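Local coordinates for type IV pilus biogenesis protein PilB (Streptococcus sanguinis, PDB 7B7P), which is a bimodular type IV pilin with a direct role in adhesion, carrying a metal-binding von Willebrand factor A-like module, at residues A[96-101]-A[106-111]; A[228-233]-A[267-272]. One frame throughout, in Å; residues are numbered along the deposited sequence.

Overall arrangement
The two contacts belong to different modules of this bimodular pilin. Contact 1 pairs two strands of a beta hairpin in the N-terminal part, in a sheet that packs against helix 9-27 as in the pilin fold. Contact 2 sets strand 230-232 against the end of helix 258-270 inside the von Willebrand factor A-like domain. The centres of contact 1 and contact 2 are about 41 Å apart, on opposite sides of the chain's centre. The nearest atoms of contact 1 and contact 2 are about 29 Å apart. Neither contact is near the magnesium site, to which Ser173 and Asp284 contribute; both are structural, one joining neighbouring strands and the other joining a helix to a sheet.

Contact 1 (A[96-101]-A[106-111]); sequences KTEGAY and LISYNL
Lys96 and Ser108 face each other as an antiparallel hydrogen-bonded pair, followed by Thr97 and Ile107 as a non-hydrogen-bonded pair whose CA atoms come to 4.3 Å. Among the backbone bonds, Ser108 N to Lys96 O is short at 2.6 Å and nearly straight (169° at the hydrogen), whereas the return bond from Lys96 N to Ser108 O is weak. Further on, Leu106 spans two residues: its O accepts from Glu98 N and its N donates to Gly99 O at 2.7 Å. With Glu98 and Gly99 both opposite Leu106, the regular pairing gives way to a beta bulge. Gly99 has a phi of +71°, a conformation easily adopted by a residue lacking a beta carbon. Backbone CA-H...O contacts supplement these bonds, Ile107 CA lying 3.2 Å from Lys96 O.

Apolar contact centres on Leu106, which buries the most surface here. With CG beside its own backbone N (chi1 -61°), it follows the curling partner strand: CG lies 3.9 Å from Ala100 CA, CD1 rests against the backbone of Glu98 and Ala100, and CD2 touches Tyr101 CB at 4.1 Å. Leucine suits the spot because its forked end can follow a bending backbone.

Van der Waals packing gathers round Ser108 on the face it shares with Lys96. The first torsion of Glu98 sets CG 3.5 Å from Ser108 CB, and the bend at chi2 keeps the carboxylate near the small serine. Lys96 CB meets Ser108 OG at 3.4 Å, while the rest of the lysine leads away.

Strand 104-112 is the middle of a three-stranded antiparallel sheet, bonded on its other side to strand 124-130, whose Ile128 touches Glu98 and Ser108. Tyr109 and Leu111 pack on helix 9-27, with Tyr109 OH hydrogen-bonded to Asp24.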
loop_
_atom_site.group_PDB
_atom_site.type_symbol
_atom_site.label_atom_id
_atom_site.label_comp_id
_atom_site.label_asym_id
_atom_site.label_seq_id
_atom_site.Cartn_x
_atom_site.Cartn_y
_atom_site.Cartn_z
ATOM N N LYS A 96 -8.038 -23.181 3.620
ATOM C CA LYS A 96 -7.060 -22.579 4.518
ATOM C C LYS A 96 -5.700 -22.579 3.847
ATOM O O LYS A 96 -5.288 -23.604 3.297
ATOM C CB LYS A 96 -6.981 -23.348 5.841
ATOM C CG LYS A 96 -6.891 -22.458 7.057
ATOM C CD LYS A 96 -6.637 -23.274 8.320
ATOM C CE LYS A 96 -7.480 -22.783 9.502
ATOM N NZ LYS A 96 -7.703 -23.866 10.504
ATOM N N THR A 97 -5.009 -21.441 3.897
ATOM C CA THR A 97 -3.601 -21.402 3.535
ATOM C C THR A 97 -2.758 -21.916 4.701
ATOM O O THR A 97 -3.152 -21.819 5.866
ATOM C CB THR A 97 -3.186 -19.985 3.143
ATOM O OG1 THR A 97 -3.226 -19.139 4.301
ATOM C CG2 THR A 97 -4.128 -19.432 2.064
ATOM N N GLU A 98 -1.608 -22.507 4.379
ATOM C CA GLU A 98 -0.823 -23.256 5.365
ATOM C C GLU A 98 0.673 -23.118 5.096
ATOM O O GLU A 98 1.414 -24.102 5.082
ATOM C CB GLU A 98 -1.216 -24.737 5.375
ATOM C CG GLU A 98 -2.662 -25.012 5.777
ATOM C CD GLU A 98 -2.804 -25.440 7.240
ATOM O OE1 GLU A 98 -1.859 -26.077 7.775
ATOM O OE2 GLU A 98 -3.859 -25.136 7.855
ATOM N N GLY A 99 1.146 -21.889 4.888
ATOM C CA GLY A 99 2.569 -21.693 4.655
ATOM C C GLY A 99 3.037 -22.205 3.298
ATOM O O GLY A 99 2.323 -22.148 2.294
ATOM N N ALA A 100 4.265 -22.719 3.272
ATOM C CA ALA A 100 4.918 -22.978 2.001
ATOM C C ALA A 100 5.818 -24.205 2.079
ATOM O O ALA A 100 6.329 -24.556 3.141
ATOM C CB ALA A 100 5.740 -21.766 1.546
ATOM N N TYR A 101 6.014 -24.842 0.926
ATOM C CA TYR A 101 7.001 -25.902 0.761
ATOM C C TYR A 101 7.910 -25.500 -0.392
ATOM O O TYR A 101 7.479 -25.507 -1.552
ATOM C CB TYR A 101 6.346 -27.255 0.473
ATOM C CG TYR A 101 7.366 -28.300 0.063
ATOM C CD1 TYR A 101 8.070 -29.023 1.021
ATOM C CD2 TYR A 101 7.652 -28.533 -1.278
ATOM C CE1 TYR A 101 9.011 -29.979 0.648
ATOM C CE2 TYR A 101 8.587 -29.464 -1.661
ATOM C CZ TYR A 101 9.267 -30.189 -0.707
ATOM O OH TYR A 101 10.210 -31.124 -1.110
ATOM N N LEU A 106 1.168 -23.464 0.274
ATOM C CA LEU A 106 0.340 -24.594 0.657
ATOM C C LEU A 106 -1.097 -24.174 0.924
ATOM O O LEU A 106 -1.377 -23.038 1.319
ATOM C CB LEU A 106 0.910 -25.287 1.893
ATOM C CG LEU A 106 2.311 -25.839 1.638
ATOM C CD1 LEU A 106 2.792 -26.597 2.834
ATOM C CD2 LEU A 106 2.315 -26.725 0.392
ATOM N N ILE A 107 -2.010 -25.118 0.706
ATOM C CA ILE A 107 -3.419 -24.943 1.015
ATOM C C ILE A 107 -3.922 -26.210 1.695
ATOM O O ILE A 107 -3.458 -27.321 1.412
ATOM C CB ILE A 107 -4.236 -24.628 -0.250
ATOM C CG1 ILE A 107 -5.664 -24.237 0.108
ATOM C CG2 ILE A 107 -4.260 -25.814 -1.199
ATOM C CD1 ILE A 107 -6.484 -23.875 -1.107
ATOM N N SER A 108 -4.861 -26.043 2.618
ATOM C CA SER A 108 -5.488 -27.181 3.265
ATOM C C SER A 108 -6.971 -27.196 2.925
ATOM O O SER A 108 -7.630 -26.150 2.880
ATOM C CB SER A 108 -5.258 -27.169 4.777
ATOM O OG SER A 108 -6.362 -26.652 5.474
ATOM N N TYR A 109 -7.468 -28.386 2.630
ATOM C CA TYR A 109 -8.872 -28.615 2.351
ATOM C C TYR A 109 -9.494 -29.396 3.496
ATOM O O TYR A 109 -8.856 -30.278 4.083
ATOM C CB TYR A 109 -9.063 -29.400 1.066
ATOM C CG TYR A 109 -8.410 -28.838 -0.155
ATOM C CD1 TYR A 109 -8.753 -27.582 -0.643
ATOM C CD2 TYR A 109 -7.482 -29.592 -0.862
ATOM C CE1 TYR A 109 -8.167 -27.081 -1.797
ATOM C CE2 TYR A 109 -6.892 -29.109 -2.011
ATOM C CZ TYR A 109 -7.238 -27.852 -2.481
ATOM O OH TYR A 109 -6.632 -27.376 -3.621
ATOM N N ASN A 110 -10.741 -29.065 3.803
ATOM C CA ASN A 110 -11.564 -29.812 4.737
ATOM C C ASN A 110 -12.878 -30.114 4.030
ATOM O O ASN A 110 -13.455 -29.227 3.396
ATOM C CB ASN A 110 -11.794 -29.017 6.026
ATOM C CG ASN A 110 -12.529 -29.821 7.077
ATOM O OD1 ASN A 110 -13.656 -30.275 6.854
ATOM N ND2 ASN A 110 -11.898 -30.003 8.234
ATOM N N LEU A 111 -13.329 -31.366 4.102
ATOM C CA LEU A 111 -14.575 -31.744 3.432
ATOM C C LEU A 111 -15.194 -32.888 4.236
ATOM O O LEU A 111 -14.891 -34.062 4.002
ATOM C CB LEU A 111 -14.346 -32.131 1.978
ATOM C CG LEU A 111 -15.619 -32.510 1.216
ATOM C CD1 LEU A 111 -16.727 -31.480 1.461
ATOM C CD2 LEU A 111 -15.347 -32.672 -0.262
#

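Contact 2 (A[228-233]-A[267-272]); sequences QNFSNL and ISLQSQ
Ser268 OG, 3.8 Å from Phe230 CZ, is gripped by hydrogen bonds to Gly265 O and Asn215 ND2; the same Asn215 ND2 also bonds Gln228 O. A serine suits this buried position, being small enough to sit beside the ring while its hydroxyl is satisfied by the helix and the sheet.

Phe230 is the main side chain that strand 230-232 sends to the helix end. Gln272 lies across one face of its ring: CG stands over the ring centre, 3.4 Å from the centroid, in a CH-pi contact. Because the glutamine chain bends at chi2 (-63°), its amide turns back over the ring's CB side and stacks there, the two planes 22° apart and NE2 3.2 Å from Phe230 CD1. The amide thus combines a flat surface for the ring with a polar end, and a water accepts from Phe230 N at 2.7 Å and, weakly, from Gln272 NE2. The side chains of Leu269 and Phe230 cross at about a right angle, with Leu269 CD2 3.7 Å from Phe230 CZ.

The helix ends at Gln270, where Ser271 OG bonds Ser268 O at 3.1 Å and Lys277 NZ holds both Leu269 O and Gln272 O. Helix 258-270 thus packs by its end on strand 230-232, which pairs antiparallel with strand 212-219, and leads into parallel strand 276-283, as in the alpha/beta (Rossmann-like) von Willebrand factor A fold.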
loop_
_atom_site.group_PDB
_atom_site.type_symbol
_atom_site.label_atom_id
_atom_site.label_comp_id
_atom_site.label_asym_id
_atom_site.label_seq_id
_atom_site.Cartn_x
_atom_site.Cartn_y
_atom_site.Cartn_z
ATOM N N GLN A 228 5.893 18.013 -12.064
ATOM C CA GLN A 228 4.553 18.230 -11.550
ATOM C C GLN A 228 3.561 17.230 -12.127
ATOM O O GLN A 228 2.730 16.684 -11.395
ATOM C CB GLN A 228 4.104 19.664 -11.834
ATOM C CG GLN A 228 2.619 19.868 -11.665
ATOM C CD GLN A 228 2.239 21.328 -11.474
ATOM O OE1 GLN A 228 2.908 22.225 -11.984
ATOM N NE2 GLN A 228 1.160 21.568 -10.739
ATOM N N ASN A 229 3.629 16.972 -13.422
ATOM C CA ASN A 229 2.650 16.091 -14.042
ATOM C C ASN A 229 3.096 14.643 -13.910
ATOM O O ASN A 229 4.268 14.354 -13.680
ATOM C CB ASN A 229 2.437 16.461 -15.513
ATOM C CG ASN A 229 1.868 17.868 -15.684
ATOM O OD1 ASN A 229 0.793 18.193 -15.157
ATOM N ND2 ASN A 229 2.592 18.710 -16.412
ATOM N N PHE A 230 2.138 13.732 -14.062
ATOM C CA PHE A 230 2.350 12.310 -13.801
ATOM C C PHE A 230 2.778 11.575 -15.070
ATOM O O PHE A 230 2.035 11.554 -16.059
ATOM C CB PHE A 230 1.078 11.683 -13.234
ATOM C CG PHE A 230 0.839 12.009 -11.792
ATOM C CD1 PHE A 230 0.465 13.296 -11.404
ATOM C CD2 PHE A 230 1.007 11.037 -10.817
ATOM C CE1 PHE A 230 0.251 13.605 -10.059
ATOM C CE2 PHE A 230 0.792 11.333 -9.460
ATOM C CZ PHE A 230 0.416 12.625 -9.086
ATOM N N SER A 231 3.965 10.957 -15.033
ATOM C CA SER A 231 4.416 10.068 -16.105
ATOM C C SER A 231 3.820 8.683 -15.923
ATOM O O SER A 231 3.980 8.070 -14.862
ATOM C CB SER A 231 5.943 9.936 -16.125
ATOM O OG SER A 231 6.614 11.167 -15.951
ATOM N N ASN A 232 3.153 8.175 -16.957
ATOM C CA ASN A 232 2.833 6.755 -16.994
ATOM C C ASN A 232 4.098 5.982 -17.350
ATOM O O ASN A 232 4.756 6.282 -18.352
ATOM C CB ASN A 232 1.725 6.462 -18.003
ATOM C CG ASN A 232 1.143 5.067 -17.842
ATOM O OD1 ASN A 232 1.794 4.163 -17.313
ATOM N ND2 ASN A 232 -0.084 4.883 -18.307
ATOM N N LEU A 233 4.453 5.004 -16.516
ATOM C CA LEU A 233 5.680 4.256 -16.760
ATOM C C LEU A 233 5.553 3.291 -17.933
ATOM O O LEU A 233 6.574 2.921 -18.522
ATOM C CB LEU A 233 6.099 3.500 -15.499
ATOM C CG LEU A 233 6.158 4.320 -14.211
ATOM C CD1 LEU A 233 6.393 3.404 -13.030
ATOM C CD2 LEU A 233 7.227 5.392 -14.291
ATOM N N ILE A 267 -2.423 17.442 -3.429
ATOM C CA ILE A 267 -3.295 18.120 -4.387
ATOM C C ILE A 267 -3.018 17.626 -5.799
ATOM O O ILE A 267 -3.950 17.430 -6.585
ATOM C CB ILE A 267 -3.212 19.659 -4.293
ATOM C CG1 ILE A 267 -4.326 20.273 -5.152
ATOM C CG2 ILE A 267 -1.901 20.197 -4.768
ATOM C CD1 ILE A 267 -4.672 21.716 -4.786
ATOM N N SER A 268 -1.750 17.364 -6.137
ATOM C CA SER A 268 -1.477 16.782 -7.455
ATOM C C SER A 268 -2.111 15.396 -7.596
ATOM O O SER A 268 -2.551 15.026 -8.685
ATOM C CB SER A 268 0.026 16.725 -7.722
ATOM O OG SER A 268 0.669 15.728 -6.951
ATOM N N LEU A 269 -2.221 14.642 -6.503
ATOM C CA LEU A 269 -2.898 13.350 -6.567
ATOM C C LEU A 269 -4.407 13.517 -6.747
ATOM O O LEU A 269 -5.062 12.695 -7.410
ATOM C CB LEU A 269 -2.601 12.541 -5.301
ATOM C CG LEU A 269 -1.266 11.808 -5.187
ATOM C CD1 LEU A 269 -1.206 11.164 -3.805
ATOM C CD2 LEU A 269 -1.097 10.743 -6.297
ATOM N N GLN A 270 -4.984 14.566 -6.156
ATOM C CA GLN A 270 -6.414 14.790 -6.321
ATOM C C GLN A 270 -6.793 14.972 -7.787
ATOM O O GLN A 270 -7.898 14.597 -8.194
ATOM C CB GLN A 270 -6.866 16.001 -5.504
ATOM C CG GLN A 270 -6.896 15.798 -3.997
ATOM C CD GLN A 270 -7.749 14.619 -3.546
ATOM O OE1 GLN A 270 -7.503 14.041 -2.481
ATOM N NE2 GLN A 270 -8.775 14.283 -4.320
ATOM N N SER A 271 -5.888 15.502 -8.596
ATOM C CA SER A 271 -6.174 15.785 -9.988
ATOM C C SER A 271 -5.846 14.621 -10.909
ATOM O O SER A 271 -5.946 14.774 -12.124
ATOM C CB SER A 271 -5.403 17.024 -10.432
ATOM O OG SER A 271 -4.109 16.654 -10.872
ATOM N N GLN A 272 -5.442 13.478 -10.369
ATOM C CA GLN A 272 -5.187 12.299 -11.184
ATOM C C GLN A 272 -6.375 11.358 -11.127
ATOM O O GLN A 272 -7.034 11.255 -10.084
ATOM C CB GLN A 272 -3.936 11.562 -10.709
ATOM C CG GLN A 272 -2.664 12.303 -11.046
ATOM C CD GLN A 272 -2.466 12.436 -12.546
ATOM O OE1 GLN A 272 -2.506 11.450 -13.267
ATOM N NE2 GLN A 272 -2.255 13.659 -13.019
HETATM O O HOH W 1 -0.371 14.635 -14.698
#